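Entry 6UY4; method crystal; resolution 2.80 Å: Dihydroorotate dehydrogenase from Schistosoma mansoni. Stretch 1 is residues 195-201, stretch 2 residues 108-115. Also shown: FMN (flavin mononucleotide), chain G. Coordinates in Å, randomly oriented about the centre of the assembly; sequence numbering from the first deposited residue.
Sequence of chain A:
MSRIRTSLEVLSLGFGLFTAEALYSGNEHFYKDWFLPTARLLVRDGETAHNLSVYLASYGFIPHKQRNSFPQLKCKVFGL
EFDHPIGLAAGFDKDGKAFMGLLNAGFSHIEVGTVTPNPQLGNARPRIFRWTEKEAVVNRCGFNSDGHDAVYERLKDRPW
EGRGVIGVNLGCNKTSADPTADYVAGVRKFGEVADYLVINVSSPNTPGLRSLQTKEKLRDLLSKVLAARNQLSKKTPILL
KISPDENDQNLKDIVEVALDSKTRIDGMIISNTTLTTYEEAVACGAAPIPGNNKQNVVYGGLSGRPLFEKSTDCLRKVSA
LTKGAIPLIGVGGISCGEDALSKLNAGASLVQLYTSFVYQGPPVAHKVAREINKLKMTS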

# COMPACT_ATOMS: atom_id res chain seq x y z
N ASP A 195 12.89 -6.61 3.28
CA ASP A 195 12.43 -7.99 3.17
C ASP A 195 11.79 -8.27 1.82
O ASP A 195 11.91 -9.38 1.30
CB ASP A 195 11.45 -8.31 4.30
CG ASP A 195 12.11 -8.28 5.67
OD1 ASP A 195 13.31 -8.60 5.76
OD2 ASP A 195 11.42 -7.93 6.65
N TYR A 196 11.11 -7.28 1.24
CA TYR A 196 10.57 -7.40 -0.10
C TYR A 196 10.48 -6.01 -0.72
O TYR A 196 10.45 -5.00 -0.02
CB TYR A 196 9.20 -8.10 -0.11
CG TYR A 196 8.09 -7.33 0.57
CD1 TYR A 196 7.28 -6.46 -0.15
CD2 TYR A 196 7.83 -7.49 1.92
CE1 TYR A 196 6.25 -5.76 0.46
CE2 TYR A 196 6.81 -6.79 2.54
CZ TYR A 196 6.02 -5.93 1.81
OH TYR A 196 5.00 -5.24 2.42
N LEU A 197 10.45 -5.99 -2.05
CA LEU A 197 10.36 -4.76 -2.82
C LEU A 197 9.09 -4.78 -3.67
O LEU A 197 8.65 -5.84 -4.12
CB LEU A 197 11.59 -4.57 -3.71
CG LEU A 197 12.95 -4.59 -3.01
CD1 LEU A 197 14.07 -4.67 -4.03
CD2 LEU A 197 13.12 -3.36 -2.12
N VAL A 198 8.50 -3.60 -3.87
CA VAL A 198 7.26 -3.45 -4.62
C VAL A 198 7.46 -2.39 -5.69
O VAL A 198 8.14 -1.38 -5.45
CB VAL A 198 6.08 -3.09 -3.70
CG1 VAL A 198 4.77 -3.10 -4.49
CG2 VAL A 198 5.99 -4.04 -2.53
N ILE A 199 6.87 -2.61 -6.85
CA ILE A 199 6.87 -1.64 -7.95
C ILE A 199 5.43 -1.43 -8.38
O ILE A 199 4.71 -2.39 -8.66
CB ILE A 199 7.73 -2.11 -9.13
CG1 ILE A 199 9.18 -2.29 -8.69
CG2 ILE A 199 7.63 -1.13 -10.29
CD1 ILE A 199 10.10 -2.75 -9.78
N ASN A 200 5.01 -0.16 -8.44
CA ASN A 200 3.64 0.17 -8.81
C ASN A 200 3.50 0.22 -10.33
O ASN A 200 4.23 0.95 -11.00
CB ASN A 200 3.24 1.51 -8.20
CG ASN A 200 2.95 1.42 -6.72
OD1 ASN A 200 3.29 0.43 -6.07
ND2 ASN A 200 2.32 2.45 -6.17
N VAL A 201 2.56 -0.57 -10.86
CA VAL A 201 2.19 -0.45 -12.26
C VAL A 201 1.44 0.86 -12.46
O VAL A 201 0.57 1.22 -11.66
CB VAL A 201 1.34 -1.65 -12.71
CG1 VAL A 201 0.83 -1.45 -14.13
CG2 VAL A 201 2.14 -2.93 -12.62
N1 FMN G . 0.04 3.21 -2.51
C2 FMN G . 1.33 3.07 -2.98
O2 FMN G . 1.67 2.05 -3.57
N3 FMN G . 2.25 4.08 -2.77
C4 FMN G . 1.88 5.23 -2.10
O4 FMN G . 2.70 6.13 -1.91
C4A FMN G . 0.58 5.37 -1.63
N5 FMN G . 0.20 6.51 -0.96
C5A FMN G . -1.09 6.65 -0.50
C6 FMN G . -1.46 7.81 0.18
C7 FMN G . -2.76 7.95 0.65
C7M FMN G . -3.15 9.20 1.38
C8 FMN G . -3.69 6.94 0.44
C8M FMN G . -5.09 7.09 0.95
C9 FMN G . -3.31 5.78 -0.23
C9A FMN G . -2.01 5.63 -0.70
N10 FMN G . -1.63 4.48 -1.38
C10 FMN G . -0.34 4.35 -1.84
C1' FMN G . -2.61 3.37 -1.62
C2' FMN G . -2.63 2.40 -0.44
O2' FMN G . -1.32 1.94 -0.19
C3' FMN G . -3.53 1.21 -0.73
O3' FMN G . -3.16 0.64 -1.97
C4' FMN G . -5.00 1.59 -0.77
O4' FMN G . -5.24 2.76 -0.02
C5' FMN G . -5.81 0.44 -0.18
O5' FMN G . -7.14 0.84 0.06
P FMN G . -7.67 0.89 1.57
O1P FMN G . -9.13 1.27 1.54
O2P FMN G . -7.47 -0.44 2.25
O3P FMN G . -6.90 1.96 2.31
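Stretch 2, residues 108-115: SHIEVGTV

Stretch 2 runs as an extended strand from His-109 to Val-115, with Ser-108 in the loop before it. It lies across the strand of stretch 1 with the two N-to-C directions 46° apart and a signed crossing angle of -46°. The axes come no closer than 8.7 Å, too far for backbone hydrogen bonding, so side chains must bridge the gap. In register, Val-198 faces Glu-111, their CA atoms 8.6 Å apart, and Asn-200 faces Thr-114, with CA atoms 8.9 Å apart.

Tyr-196 and Glu-111 cover the most surface. Both CA-to-CB bonds point sideways, but both side chains are long enough for their ends to approach the opposing strand. With chi1 in the p well, Tyr-196 carries its hydroxyl to the carboxylate, and Tyr-196 OH donates a hydrogen bond to Glu-111 OE1 at 3.2 Å. The acceptor lies near the ring plane, at the edge, where a phenol can present its proton. Glu-111, t at chi1 and chi2, is also held by hydrogen bonds elsewhere in the structure, as suits a charged group in a buried place. Beside it, the compact Val-198 points toward stretch 2 and packs CG2 3.8 Å from Glu-111 OE2.

His-109 points toward stretch 1, its CD2 3.5 Å from Tyr-196 OH in an oblique approach; its ring is steadied by a hydrogen bond from ND1 to Ser-108 OG at 3.3 Å.

Farther along, Asn-200 ND2 and Thr-114 OG1 are 4.1 Å apart and meet through the flavin instead. Asn-200 ND2 donates to FMN O2 at 2.7 Å, FMN N3 donates to Thr-114 OG1 at 2.7 Å, and Thr-114 N donates to FMN O4 at 3.2 Å. A cis peptide precedes Thr-114, and the backbone angles of Gly-113 would jam a side chain against the preceding carbonyl oxygen.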

# COMPACT_ATOMS: atom_id res chain seq x y z
N SER A 108 1.59 -6.76 11.26
CA SER A 108 2.65 -7.74 11.11
C SER A 108 3.72 -7.29 10.12
O SER A 108 4.86 -7.78 10.20
CB SER A 108 2.08 -9.08 10.67
OG SER A 108 1.48 -8.98 9.39
N HIS A 109 3.39 -6.40 9.20
CA HIS A 109 4.38 -5.88 8.27
C HIS A 109 3.99 -4.47 7.85
O HIS A 109 2.81 -4.14 7.75
CB HIS A 109 4.56 -6.79 7.05
CG HIS A 109 3.33 -6.91 6.19
ND1 HIS A 109 2.32 -7.80 6.47
CD2 HIS A 109 2.97 -6.26 5.06
CE1 HIS A 109 1.38 -7.70 5.55
NE2 HIS A 109 1.75 -6.77 4.68
N ILE A 110 5.01 -3.64 7.62
CA ILE A 110 4.83 -2.27 7.16
C ILE A 110 5.50 -2.14 5.80
O ILE A 110 6.62 -2.62 5.60
CB ILE A 110 5.42 -1.25 8.15
CG1 ILE A 110 4.95 -1.55 9.58
CG2 ILE A 110 5.06 0.17 7.75
CD1 ILE A 110 3.45 -1.46 9.75
N GLU A 111 4.82 -1.48 4.87
CA GLU A 111 5.34 -1.25 3.52
C GLU A 111 5.76 0.21 3.43
O GLU A 111 4.95 1.09 3.12
CB GLU A 111 4.29 -1.62 2.47
CG GLU A 111 4.77 -1.50 1.04
CD GLU A 111 3.86 -2.22 0.06
OE1 GLU A 111 3.50 -3.38 0.33
OE2 GLU A 111 3.50 -1.61 -0.98
N VAL A 112 7.03 0.47 3.71
CA VAL A 112 7.57 1.82 3.59
C VAL A 112 7.57 2.24 2.13
O VAL A 112 7.93 1.45 1.24
CB VAL A 112 8.99 1.88 4.19
CG1 VAL A 112 9.57 3.28 4.07
CG2 VAL A 112 8.98 1.43 5.64
N GLY A 113 7.17 3.48 1.87
CA GLY A 113 7.08 3.98 0.51
C GLY A 113 5.84 4.82 0.30
O GLY A 113 5.03 4.98 1.23
N THR A 114 5.66 5.36 -0.90
CA THR A 114 6.56 5.14 -2.03
C THR A 114 7.77 6.06 -1.99
O THR A 114 7.64 7.26 -1.75
CB THR A 114 5.81 5.34 -3.37
OG1 THR A 114 4.86 4.28 -3.55
CG2 THR A 114 6.77 5.36 -4.54
N VAL A 115 8.95 5.49 -2.22
CA VAL A 115 10.22 6.22 -2.17
C VAL A 115 10.71 6.44 -3.60
O VAL A 115 10.77 5.49 -4.39
CB VAL A 115 11.27 5.46 -1.34
CG1 VAL A 115 12.54 6.29 -1.20
CG2 VAL A 115 10.71 5.10 0.02